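Local coordinates for protein heat-inducible transcription repressor hrcA homolog (Thermotoga maritima, PDB 1STZ) that probably represses class I heat-shock genes, the grpE-dnaK-dnaJ and groELS operons, by binding DNA, and so prevents their heat-shock induction, at residues Asp17-Val22 / Arg56-Lys61; Ser38-Leu43 / Phe50-Ile55; Ile137-Thr142 / Arg230-Gly235; Glu264-Glu269 / Ser303-Thr308. One frame throughout, in Å; residues are numbered along the deposited sequence.

Contact 1 of 4, residues Asp17-Val22 / Arg56-Lys61; sequences DRQRKV and RNDMKK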
# COMPACT_ATOMS: atom_id res chain seq x y z
N ASP A 17 4.62 8.60 -41.41
CA ASP A 17 3.78 8.49 -40.23
C ASP A 17 3.46 7.02 -39.99
O ASP A 17 3.55 6.54 -38.86
CB ASP A 17 2.49 9.29 -40.39
CG ASP A 17 2.34 10.37 -39.34
OD1 ASP A 17 3.38 10.84 -38.82
OD2 ASP A 17 1.23 10.82 -38.98
N ARG A 18 3.10 6.30 -41.05
CA ARG A 18 2.77 4.88 -40.95
C ARG A 18 3.96 4.04 -40.49
O ARG A 18 3.82 3.17 -39.63
CB ARG A 18 2.28 4.34 -42.29
CG ARG A 18 1.90 2.86 -42.28
CD ARG A 18 1.67 2.29 -43.67
NE ARG A 18 2.85 2.48 -44.52
CZ ARG A 18 2.86 3.13 -45.68
NH1 ARG A 18 1.76 3.68 -46.19
NH2 ARG A 18 4.01 3.24 -46.33
N GLN A 19 5.13 4.31 -41.06
CA GLN A 19 6.35 3.59 -40.71
C GLN A 19 6.74 3.83 -39.24
O GLN A 19 7.28 2.94 -38.58
CB GLN A 19 7.48 3.99 -41.67
CG GLN A 19 7.25 3.46 -43.10
CD GLN A 19 8.05 4.18 -44.18
OE1 GLN A 19 8.68 5.21 -43.93
NE2 GLN A 19 8.03 3.63 -45.38
N ARG A 20 6.47 5.03 -38.75
CA ARG A 20 6.68 5.36 -37.34
C ARG A 20 5.77 4.50 -36.47
O ARG A 20 6.21 3.95 -35.48
CB ARG A 20 6.41 6.85 -37.09
CG ARG A 20 7.59 7.79 -37.38
CD ARG A 20 7.34 9.25 -37.00
NE ARG A 20 7.90 10.17 -38.00
CZ ARG A 20 9.20 10.47 -38.12
NH1 ARG A 20 10.10 9.94 -37.28
NH2 ARG A 20 9.60 11.30 -39.07
N LYS A 21 4.51 4.37 -36.86
CA LYS A 21 3.56 3.55 -36.12
C LYS A 21 3.95 2.09 -36.20
O LYS A 21 3.87 1.39 -35.20
CB LYS A 21 2.14 3.76 -36.65
CG LYS A 21 1.64 5.21 -36.49
CD LYS A 21 0.34 5.30 -35.69
CE LYS A 21 -0.91 5.06 -36.55
NZ LYS A 21 -2.14 5.67 -35.96
N VAL A 22 4.42 1.63 -37.35
CA VAL A 22 4.86 0.24 -37.49
C VAL A 22 6.05 -0.06 -36.56
O VAL A 22 6.11 -1.12 -35.94
CB VAL A 22 5.25 -0.09 -38.95
CG1 VAL A 22 5.86 -1.48 -39.05
CG2 VAL A 22 4.03 0.01 -39.88
N ARG A 56 5.74 -5.20 -44.75
CA ARG A 56 7.05 -5.80 -44.97
C ARG A 56 8.02 -4.81 -45.62
O ARG A 56 9.20 -4.80 -45.30
CB ARG A 56 6.94 -7.04 -45.86
CG ARG A 56 6.30 -8.25 -45.20
CD ARG A 56 6.17 -9.45 -46.15
NE ARG A 56 7.47 -9.76 -46.74
CZ ARG A 56 7.72 -9.97 -48.03
NH1 ARG A 56 6.76 -9.94 -48.95
NH2 ARG A 56 8.97 -10.22 -48.42
N ASN A 57 7.50 -4.00 -46.55
CA ASN A 57 8.28 -2.96 -47.21
C ASN A 57 8.72 -1.88 -46.23
O ASN A 57 9.80 -1.31 -46.36
CB ASN A 57 7.48 -2.30 -48.33
CG ASN A 57 7.53 -3.07 -49.62
OD1 ASN A 57 6.51 -3.57 -50.10
ND2 ASN A 57 8.72 -3.17 -50.21
N ASP A 58 7.86 -1.58 -45.26
CA ASP A 58 8.18 -0.63 -44.20
C ASP A 58 9.23 -1.22 -43.29
O ASP A 58 10.12 -0.52 -42.82
CB ASP A 58 6.93 -0.29 -43.38
CG ASP A 58 5.88 0.41 -44.19
OD1 ASP A 58 6.20 0.95 -45.26
OD2 ASP A 58 4.68 0.45 -43.83
N MET A 59 9.13 -2.53 -43.04
CA MET A 59 10.07 -3.25 -42.21
C MET A 59 11.45 -3.39 -42.87
O MET A 59 12.46 -3.49 -42.17
CB MET A 59 9.51 -4.63 -41.84
CG MET A 59 8.44 -4.55 -40.74
SD MET A 59 7.49 -6.04 -40.47
CE MET A 59 8.60 -6.91 -39.44
N LYS A 60 11.48 -3.37 -44.20
CA LYS A 60 12.74 -3.36 -44.95
C LYS A 60 13.41 -2.00 -44.77
O LYS A 60 14.61 -1.91 -44.52
CB LYS A 60 12.49 -3.65 -46.43
CG LYS A 60 13.15 -4.94 -46.96
CD LYS A 60 12.35 -6.20 -46.58
CE LYS A 60 12.76 -6.75 -45.20
NZ LYS A 60 11.74 -6.44 -44.14
N LYS A 61 12.61 -0.93 -44.89
CA LYS A 61 13.10 0.42 -44.66
C LYS A 61 13.60 0.62 -43.22
O LYS A 61 14.60 1.27 -42.99
CB LYS A 61 12.02 1.44 -45.00
CG LYS A 61 12.47 2.89 -44.89
CD LYS A 61 11.43 3.84 -45.50
CE LYS A 61 12.01 5.22 -45.78
NZ LYS A 61 10.99 6.14 -46.38
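The buried carboxylate of D58 is approached by two side chains from the other helix, one edge to edge with it and one from above. R18 comes edge-on, its plane within 1° of parallel to the carboxylate but slightly stepped from it. Its NE donates to D58 OD2 at 2.8 Å, on the syn lone pair, and its NH2 adds a weak bond of 3.3 Å to D58 OD1, a two-pronged salt bridge. Q19 arrives over the carboxylate instead, its amide plane steeply turned against it, and Q19 NE2 donates to D58 OD1 at 3.2 Å along a nearly straight line (164°). OD1 thus has two donors and OD2 one, an environment likely to keep the acid ionised. V22 CG2 packs against the same carboxylate, 4.0 Å from D58 OD2.

The second shell fixes the rotation of these groups. The other end of the Q19 amide, OE1, is held mainly by the backbone N of N16. K61, fully extended, lays its CD 3.4 Å from Q19 NE2, and its NZ makes only a weak bond to Q19 OE1. R18 lies against the ring of F50 in a cation-pi contact, which steadies the guanidinium from outside the pair. Further along, V22 CG1 meets M59 CG at 4.4 Å, and V22 also packs on I55 and L62 of the same helix.

The helix axes pass 9.9 Å apart and cross at -82°. Such a near-perpendicular packing of the first helix on the third belongs to the three-helix core of the winged helix-turn-helix domain, in which helix 52-64 is probably the recognition helix.

Contact 2 of 4, residues Ser38-Leu43 / Phe50-Ile55; sequences SSQRVL and FSSATI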
# COMPACT_ATOMS: atom_id res chain seq x y z
N SER A 38 6.66 -10.30 -36.70
CA SER A 38 6.46 -10.36 -38.14
C SER A 38 5.48 -9.30 -38.64
O SER A 38 4.80 -8.66 -37.85
CB SER A 38 5.96 -11.74 -38.54
OG SER A 38 4.65 -11.95 -38.04
N SER A 39 5.42 -9.13 -39.96
CA SER A 39 4.44 -8.25 -40.59
C SER A 39 3.01 -8.65 -40.21
O SER A 39 2.18 -7.80 -39.86
CB SER A 39 4.60 -8.30 -42.11
OG SER A 39 4.38 -9.62 -42.60
N GLN A 40 2.74 -9.95 -40.27
CA GLN A 40 1.43 -10.49 -39.93
C GLN A 40 1.06 -10.20 -38.47
O GLN A 40 -0.12 -10.01 -38.17
CB GLN A 40 1.36 -12.01 -40.18
CG GLN A 40 1.87 -12.48 -41.55
CD GLN A 40 1.52 -11.54 -42.70
OE1 GLN A 40 2.23 -10.56 -42.95
NE2 GLN A 40 0.44 -11.84 -43.41
N ARG A 41 2.05 -10.17 -37.58
CA ARG A 41 1.80 -9.86 -36.18
C ARG A 41 1.36 -8.42 -36.01
O ARG A 41 0.40 -8.16 -35.29
CB ARG A 41 3.04 -10.12 -35.29
CG ARG A 41 3.24 -11.57 -34.85
CD ARG A 41 2.34 -12.08 -33.69
NE ARG A 41 1.74 -11.02 -32.88
CZ ARG A 41 0.56 -11.11 -32.26
NH1 ARG A 41 -0.17 -12.23 -32.32
NH2 ARG A 41 0.10 -10.09 -31.55
N VAL A 42 2.05 -7.48 -36.66
CA VAL A 42 1.75 -6.05 -36.43
C VAL A 42 0.35 -5.69 -36.90
O VAL A 42 -0.29 -4.81 -36.33
CB VAL A 42 2.84 -5.05 -36.99
CG1 VAL A 42 4.21 -5.69 -37.12
CG2 VAL A 42 2.41 -4.42 -38.31
N LEU A 43 -0.13 -6.37 -37.94
CA LEU A 43 -1.48 -6.14 -38.44
C LEU A 43 -2.53 -6.63 -37.44
O LEU A 43 -3.56 -5.99 -37.27
CB LEU A 43 -1.68 -6.84 -39.78
CG LEU A 43 -0.93 -6.24 -40.97
CD1 LEU A 43 -1.36 -6.93 -42.26
CD2 LEU A 43 -1.16 -4.73 -41.06
N PHE A 50 -3.45 -0.90 -43.67
CA PHE A 50 -2.68 -1.15 -44.89
C PHE A 50 -2.38 -2.64 -45.06
O PHE A 50 -2.58 -3.44 -44.14
CB PHE A 50 -1.36 -0.36 -44.84
CG PHE A 50 -1.54 1.14 -44.89
CD1 PHE A 50 -1.61 1.90 -43.72
CD2 PHE A 50 -1.62 1.80 -46.11
CE1 PHE A 50 -1.77 3.28 -43.77
CE2 PHE A 50 -1.78 3.19 -46.17
CZ PHE A 50 -1.86 3.92 -45.00
N SER A 51 -1.90 -3.00 -46.25
CA SER A 51 -1.71 -4.39 -46.66
C SER A 51 -0.51 -5.05 -45.99
O SER A 51 0.36 -4.37 -45.48
CB SER A 51 -1.52 -4.47 -48.17
OG SER A 51 -0.21 -4.07 -48.52
N SER A 52 -0.47 -6.38 -46.04
CA SER A 52 0.65 -7.15 -45.49
C SER A 52 1.96 -6.91 -46.24
O SER A 52 3.03 -6.91 -45.62
CB SER A 52 0.32 -8.65 -45.50
OG SER A 52 1.49 -9.44 -45.67
N ALA A 53 1.88 -6.73 -47.55
CA ALA A 53 3.07 -6.44 -48.36
C ALA A 53 3.66 -5.07 -48.01
O ALA A 53 4.87 -4.90 -47.99
CB ALA A 53 2.74 -6.52 -49.84
N THR A 54 2.78 -4.12 -47.73
CA THR A 54 3.18 -2.75 -47.39
C THR A 54 3.94 -2.71 -46.08
O THR A 54 4.87 -1.92 -45.94
CB THR A 54 1.93 -1.83 -47.30
OG1 THR A 54 1.27 -1.78 -48.57
CG2 THR A 54 2.33 -0.38 -47.02
N ILE A 55 3.53 -3.55 -45.13
CA ILE A 55 4.17 -3.60 -43.81
C ILE A 55 5.57 -4.18 -43.91
O ILE A 55 6.48 -3.73 -43.22
CB ILE A 55 3.32 -4.43 -42.81
CG1 ILE A 55 1.92 -3.84 -42.62
CG2 ILE A 55 4.03 -4.55 -41.47
CD1 ILE A 55 1.87 -2.49 -41.95
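Helix 39-45, the turn and helix 52-64 form the helix-turn-helix of the winged-helix domain, and I55 is the residue that pins the start of helix 52-64 to helix 39-45. From its CB, which lies 4.1 Å from S39 CB, the side chain forks with CG1 beside the backbone N and CG2 anti to it (chi1 -60°). The CG2 methyl enters the angle between two residues one helical turn apart: it touches V42 CG2 at 3.6 Å, tip to tip, and S39 CA at 3.8 Å. CG1, the other branch, meets L43 CD2 at 3.6 Å, the two side chains sliding past one another in opposite directions. The terminal CD1 stays between the L43 and V42 methyls, while V22 of helix 17-33 also packs on I55 and ties it into the three-helix core.

L43 spreads its two methyls over the start of helix 52-64. CD1 lies 3.8 Å from S52 CA, and CD2 touches F50 O at 3.6 Å, so leucine carbons shield the backbone where the turn enters the helix. At the other end of the motif, S38 is the N-cap of helix 39-45, its OG accepting from R41 N.

A polar bridge joins the helices where Q40 and S52 meet. The Q40 side chain folds back at chi2 (-38°), although its CB points away from the partner helix, and so brings its carbonyl to two serines. In the plane of that carbonyl, on its lone pairs, Q40 OE1 accepts from S52 OG at 3.0 Å and from S39 OG at a very short 2.4 Å.

Contact 3 of 4, residues Ile137-Thr142 / Arg230-Gly235; sequences IERPNT and RYLDAG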
# COMPACT_ATOMS: atom_id res chain seq x y z
N ILE A 137 20.58 3.64 -4.69
CA ILE A 137 20.40 5.01 -4.23
C ILE A 137 21.65 5.43 -3.46
O ILE A 137 22.00 4.81 -2.46
CB ILE A 137 19.19 5.15 -3.31
CG1 ILE A 137 17.92 4.66 -4.03
CG2 ILE A 137 19.02 6.60 -2.85
CD1 ILE A 137 16.66 4.87 -3.26
N GLU A 138 22.31 6.48 -3.93
CA GLU A 138 23.41 7.09 -3.23
C GLU A 138 22.91 7.77 -1.93
O GLU A 138 22.09 8.68 -2.00
CB GLU A 138 24.09 8.09 -4.15
CG GLU A 138 25.49 8.48 -3.74
CD GLU A 138 26.14 9.48 -4.67
OE1 GLU A 138 25.42 10.21 -5.41
OE2 GLU A 138 27.39 9.55 -4.66
N ARG A 139 23.40 7.31 -0.77
CA ARG A 139 23.13 7.93 0.53
C ARG A 139 23.78 9.32 0.61
O ARG A 139 24.75 9.60 -0.07
CB ARG A 139 23.68 7.05 1.68
CG ARG A 139 23.06 5.67 1.76
CD ARG A 139 23.52 4.84 2.96
NE ARG A 139 22.62 3.70 3.20
CZ ARG A 139 22.80 2.45 2.78
NH1 ARG A 139 23.84 2.08 2.05
NH2 ARG A 139 21.89 1.54 3.10
N PRO A 140 23.26 10.20 1.46
CA PRO A 140 23.87 11.52 1.60
C PRO A 140 25.35 11.36 2.01
O PRO A 140 25.69 10.48 2.80
CB PRO A 140 23.06 12.16 2.73
CG PRO A 140 21.77 11.44 2.70
CD PRO A 140 22.11 10.03 2.37
N ASN A 141 26.21 12.19 1.44
CA ASN A 141 27.64 12.11 1.70
C ASN A 141 27.92 12.49 3.15
O ASN A 141 27.47 13.53 3.61
CB ASN A 141 28.40 13.03 0.74
CG ASN A 141 29.88 12.69 0.62
OD1 ASN A 141 30.55 12.31 1.60
ND2 ASN A 141 30.41 12.82 -0.60
N THR A 142 28.61 11.61 3.88
CA THR A 142 28.94 11.85 5.29
C THR A 142 29.96 12.96 5.50
O THR A 142 30.06 13.52 6.58
CB THR A 142 29.47 10.57 5.97
OG1 THR A 142 30.57 10.03 5.23
CG2 THR A 142 28.42 9.49 5.97
N ARG A 230 27.96 2.98 0.55
CA ARG A 230 27.68 4.31 0.02
C ARG A 230 26.34 4.30 -0.74
O ARG A 230 25.67 5.31 -0.82
CB ARG A 230 28.81 4.83 -0.87
CG ARG A 230 29.38 6.17 -0.40
CD ARG A 230 29.58 7.16 -1.51
NE ARG A 230 29.15 8.53 -1.29
CZ ARG A 230 27.92 8.92 -1.01
NH1 ARG A 230 26.93 8.05 -0.85
NH2 ARG A 230 27.69 10.21 -0.87
N TYR A 231 25.99 3.15 -1.29
CA TYR A 231 24.73 2.97 -2.00
C TYR A 231 23.87 1.95 -1.30
O TYR A 231 24.38 0.93 -0.89
CB TYR A 231 24.98 2.49 -3.43
CG TYR A 231 25.67 3.52 -4.28
CD1 TYR A 231 27.06 3.62 -4.28
CD2 TYR A 231 24.95 4.39 -5.08
CE1 TYR A 231 27.71 4.57 -5.04
CE2 TYR A 231 25.60 5.36 -5.86
CZ TYR A 231 26.98 5.44 -5.83
OH TYR A 231 27.65 6.38 -6.58
N LEU A 232 22.59 2.25 -1.17
CA LEU A 232 21.56 1.28 -0.80
C LEU A 232 21.07 0.58 -2.06
O LEU A 232 20.64 1.26 -3.00
CB LEU A 232 20.36 2.00 -0.17
CG LEU A 232 19.12 1.13 0.11
CD1 LEU A 232 18.43 1.59 1.38
CD2 LEU A 232 18.11 1.13 -1.06
N ASP A 233 21.10 -0.74 -2.09
CA ASP A 233 20.62 -1.49 -3.25
C ASP A 233 19.34 -2.27 -2.94
O ASP A 233 19.08 -2.63 -1.80
CB ASP A 233 21.70 -2.43 -3.79
CG ASP A 233 22.12 -3.47 -2.78
OD1 ASP A 233 22.80 -3.10 -1.79
OD2 ASP A 233 21.82 -4.68 -2.88
N ALA A 234 18.54 -2.52 -3.96
CA ALA A 234 17.33 -3.34 -3.79
C ALA A 234 16.92 -3.94 -5.14
O ALA A 234 17.22 -3.37 -6.17
CB ALA A 234 16.20 -2.48 -3.24
N GLY A 235 16.22 -5.06 -5.12
CA GLY A 235 15.72 -5.69 -6.33
C GLY A 235 16.69 -6.59 -7.12
O GLY A 235 16.45 -6.90 -8.30
O HOH W 1 31.64 9.87 0.57
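R139 O is gripped by two N-H groups of one guanidinium: R230 NH1 donates at 2.8 Å from above the carbonyl plane, and R230 NH2 at 3.1 Å nearly along the C=O axis. R230 bends at chi2 and chi3 to meet it end-on, nearly in plane. Over one face of the same guanidinium stands E138 OE2, centred; it makes a long ion pair with R230 (OE2 to NH2 3.9 Å), by charge only, and the other oxygen, OE1, accepts from S303 N. The Y231 ring runs alongside E138, CE2 3.6 Å from E138 CB.

Behind this lies an antiparallel ladder. In the hydrogen-bonded pair, I137 N to L232 O and L232 N to I137 O both measure 2.9 Å; E138 and Y231 form the next, non-hydrogen-bonded pair, and R139 N donates to R230 O at 3.0 Å. R139 sends its extended chain across L232, whose CB lies over the margin of one guanidinium face, to a salt bridge with E117 and a bond to E229 O.

Between the segments the chain leaves the GAF-like sheet for the inserted domain. One arginine on a backbone carbonyl and one on a carboxylate imply a junction fastened by main-chain bonds and charge together.

Contact 4 of 4, residues Glu264-Glu269 / Ser303-Thr308; sequences ESLVGE and SVYLFT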
# COMPACT_ATOMS: atom_id res chain seq x y z
N GLU A 264 28.86 7.94 -12.06
CA GLU A 264 28.70 9.38 -12.15
C GLU A 264 28.60 9.84 -13.61
O GLU A 264 27.89 10.81 -13.89
CB GLU A 264 29.86 10.12 -11.44
CG GLU A 264 29.68 10.15 -9.92
CD GLU A 264 30.83 10.80 -9.15
OE1 GLU A 264 31.81 11.26 -9.77
OE2 GLU A 264 30.74 10.86 -7.89
N SER A 265 29.30 9.16 -14.52
CA SER A 265 29.28 9.49 -15.94
C SER A 265 27.94 9.17 -16.60
O SER A 265 27.63 9.72 -17.64
CB SER A 265 30.40 8.73 -16.69
OG SER A 265 30.04 7.37 -16.94
N LEU A 266 27.16 8.28 -16.00
CA LEU A 266 25.83 7.93 -16.49
C LEU A 266 24.83 9.06 -16.32
O LEU A 266 23.92 9.24 -17.14
CB LEU A 266 25.30 6.69 -15.77
CG LEU A 266 26.06 5.39 -16.01
CD1 LEU A 266 25.51 4.29 -15.14
CD2 LEU A 266 25.98 4.97 -17.47
N VAL A 267 24.99 9.82 -15.25
CA VAL A 267 23.95 10.75 -14.84
C VAL A 267 24.10 12.06 -15.62
O VAL A 267 25.19 12.61 -15.75
CB VAL A 267 23.90 10.90 -13.27
CG1 VAL A 267 25.17 11.54 -12.71
CG2 VAL A 267 22.65 11.68 -12.84
N GLY A 268 22.99 12.51 -16.21
CA GLY A 268 22.95 13.73 -17.00
C GLY A 268 22.22 14.86 -16.27
O GLY A 268 22.24 14.94 -15.04
N GLU A 269 21.61 15.75 -17.06
CA GLU A 269 20.80 16.87 -16.55
C GLU A 269 19.34 16.44 -16.48
O GLU A 269 18.68 16.26 -17.51
CB GLU A 269 20.90 18.09 -17.46
CG GLU A 269 22.31 18.51 -17.86
CD GLU A 269 22.36 19.11 -19.27
OE1 GLU A 269 21.80 18.48 -20.21
OE2 GLU A 269 22.97 20.19 -19.44
N SER A 303 22.59 10.60 -6.23
CA SER A 303 22.03 10.04 -7.44
C SER A 303 21.26 8.73 -7.18
O SER A 303 21.55 7.99 -6.22
CB SER A 303 23.15 9.81 -8.45
OG SER A 303 23.75 11.05 -8.77
N VAL A 304 20.27 8.47 -8.03
CA VAL A 304 19.49 7.24 -8.04
C VAL A 304 19.64 6.57 -9.41
O VAL A 304 19.60 7.24 -10.43
CB VAL A 304 18.00 7.54 -7.82
CG1 VAL A 304 17.19 6.26 -7.77
CG2 VAL A 304 17.81 8.34 -6.54
N TYR A 305 19.80 5.25 -9.40
CA TYR A 305 19.95 4.45 -10.60
C TYR A 305 18.98 3.28 -10.59
O TYR A 305 18.86 2.59 -9.58
CB TYR A 305 21.37 3.89 -10.69
CG TYR A 305 22.43 4.94 -10.66
CD1 TYR A 305 22.92 5.42 -9.46
CD2 TYR A 305 22.96 5.46 -11.84
CE1 TYR A 305 23.91 6.40 -9.43
CE2 TYR A 305 23.93 6.43 -11.82
CZ TYR A 305 24.41 6.89 -10.61
OH TYR A 305 25.41 7.85 -10.58
N LEU A 306 18.27 3.09 -11.70
CA LEU A 306 17.43 1.92 -11.95
C LEU A 306 17.98 1.15 -13.16
O LEU A 306 17.99 1.65 -14.29
CB LEU A 306 16.02 2.40 -12.30
CG LEU A 306 14.79 1.50 -12.17
CD1 LEU A 306 13.89 1.66 -13.36
CD2 LEU A 306 15.05 0.05 -11.86
N PHE A 307 18.39 -0.08 -12.94
CA PHE A 307 18.88 -0.95 -13.99
C PHE A 307 17.83 -2.02 -14.25
O PHE A 307 17.36 -2.66 -13.33
CB PHE A 307 20.18 -1.63 -13.57
CG PHE A 307 21.32 -0.69 -13.39
CD1 PHE A 307 21.62 -0.18 -12.14
CD2 PHE A 307 22.14 -0.37 -14.46
CE1 PHE A 307 22.72 0.68 -11.96
CE2 PHE A 307 23.20 0.48 -14.29
CZ PHE A 307 23.49 1.01 -13.03
N THR A 308 17.48 -2.20 -15.52
CA THR A 308 16.63 -3.30 -15.94
C THR A 308 17.21 -3.88 -17.18
O THR A 308 18.12 -3.31 -17.77
CB THR A 308 15.19 -2.80 -16.27
OG1 THR A 308 15.25 -1.80 -17.30
CG2 THR A 308 14.54 -2.08 -15.08
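Apolar packing carries this contact, and L266 leads it. L266 CB lies at the edge of the Y305 ring, near its plane and 4.2 Å from CE2; CG, anti to the carbonyl carbon, carries L266 CD1 on to F307 CZ at 4.4 Å. One leucine therefore touches two aromatic residues two positions apart, both of which turn their rings to the same side of strand 299-309. L266 also packs on I279, and F307 on V289 of the neighbouring strand 287-296.

Mixed contacts between methyls and hydroxyls follow nearer the start of the strand. V267 CG1 stands 4.2 Å from S303 OG and 4.3 Å from Y305 OH, loose distances that mark van der Waals contact with the oxygens. The same valine rests on S291, so it sits over two adjacent strands.

The polar component centres on the tip of Y305. Its OH lies 3.8 Å from E264 N, yet the partner that holds it is L263 O, one residue earlier, to which it is hydrogen-bonded. The ring thus stands up from the sheet (chi1 -57°) and ends at the backbone of helix 260-266. In addition, L266 O accepts from R274 NE, linking this segment to edge strand 272-275.

V304 and L306 turn to the other face of the strand, where helices 116-131 and 314-334 pack. A central antiparallel sheet with long helices on one face and this shorter helix and its following loop on the other, in strand order 2-1-5-4-3, is the layout of the GAF-like domain of HrcA.

Overall arrangement
From the N terminus, contact 1 closes the first loop by joining helix 17-33 to helix 52-64. Contact 2 is nested inside that loop, and both share helix 52-64; the two touch and build one winged-helix domain, the probable DNA-binding part. Contact 3 opens only afterwards and closes a long loop holding the inserted domain, by pairing strands 134-138 and 231-234. Contact 4 follows in series and ties helix 260-266 to strand 299-309. Contacts 3 and 4 meet in the GAF-like sheet, where E138 N probably bonds to S303 O. Nearest atoms of contacts 1 and 4 remain about 21 Å apart.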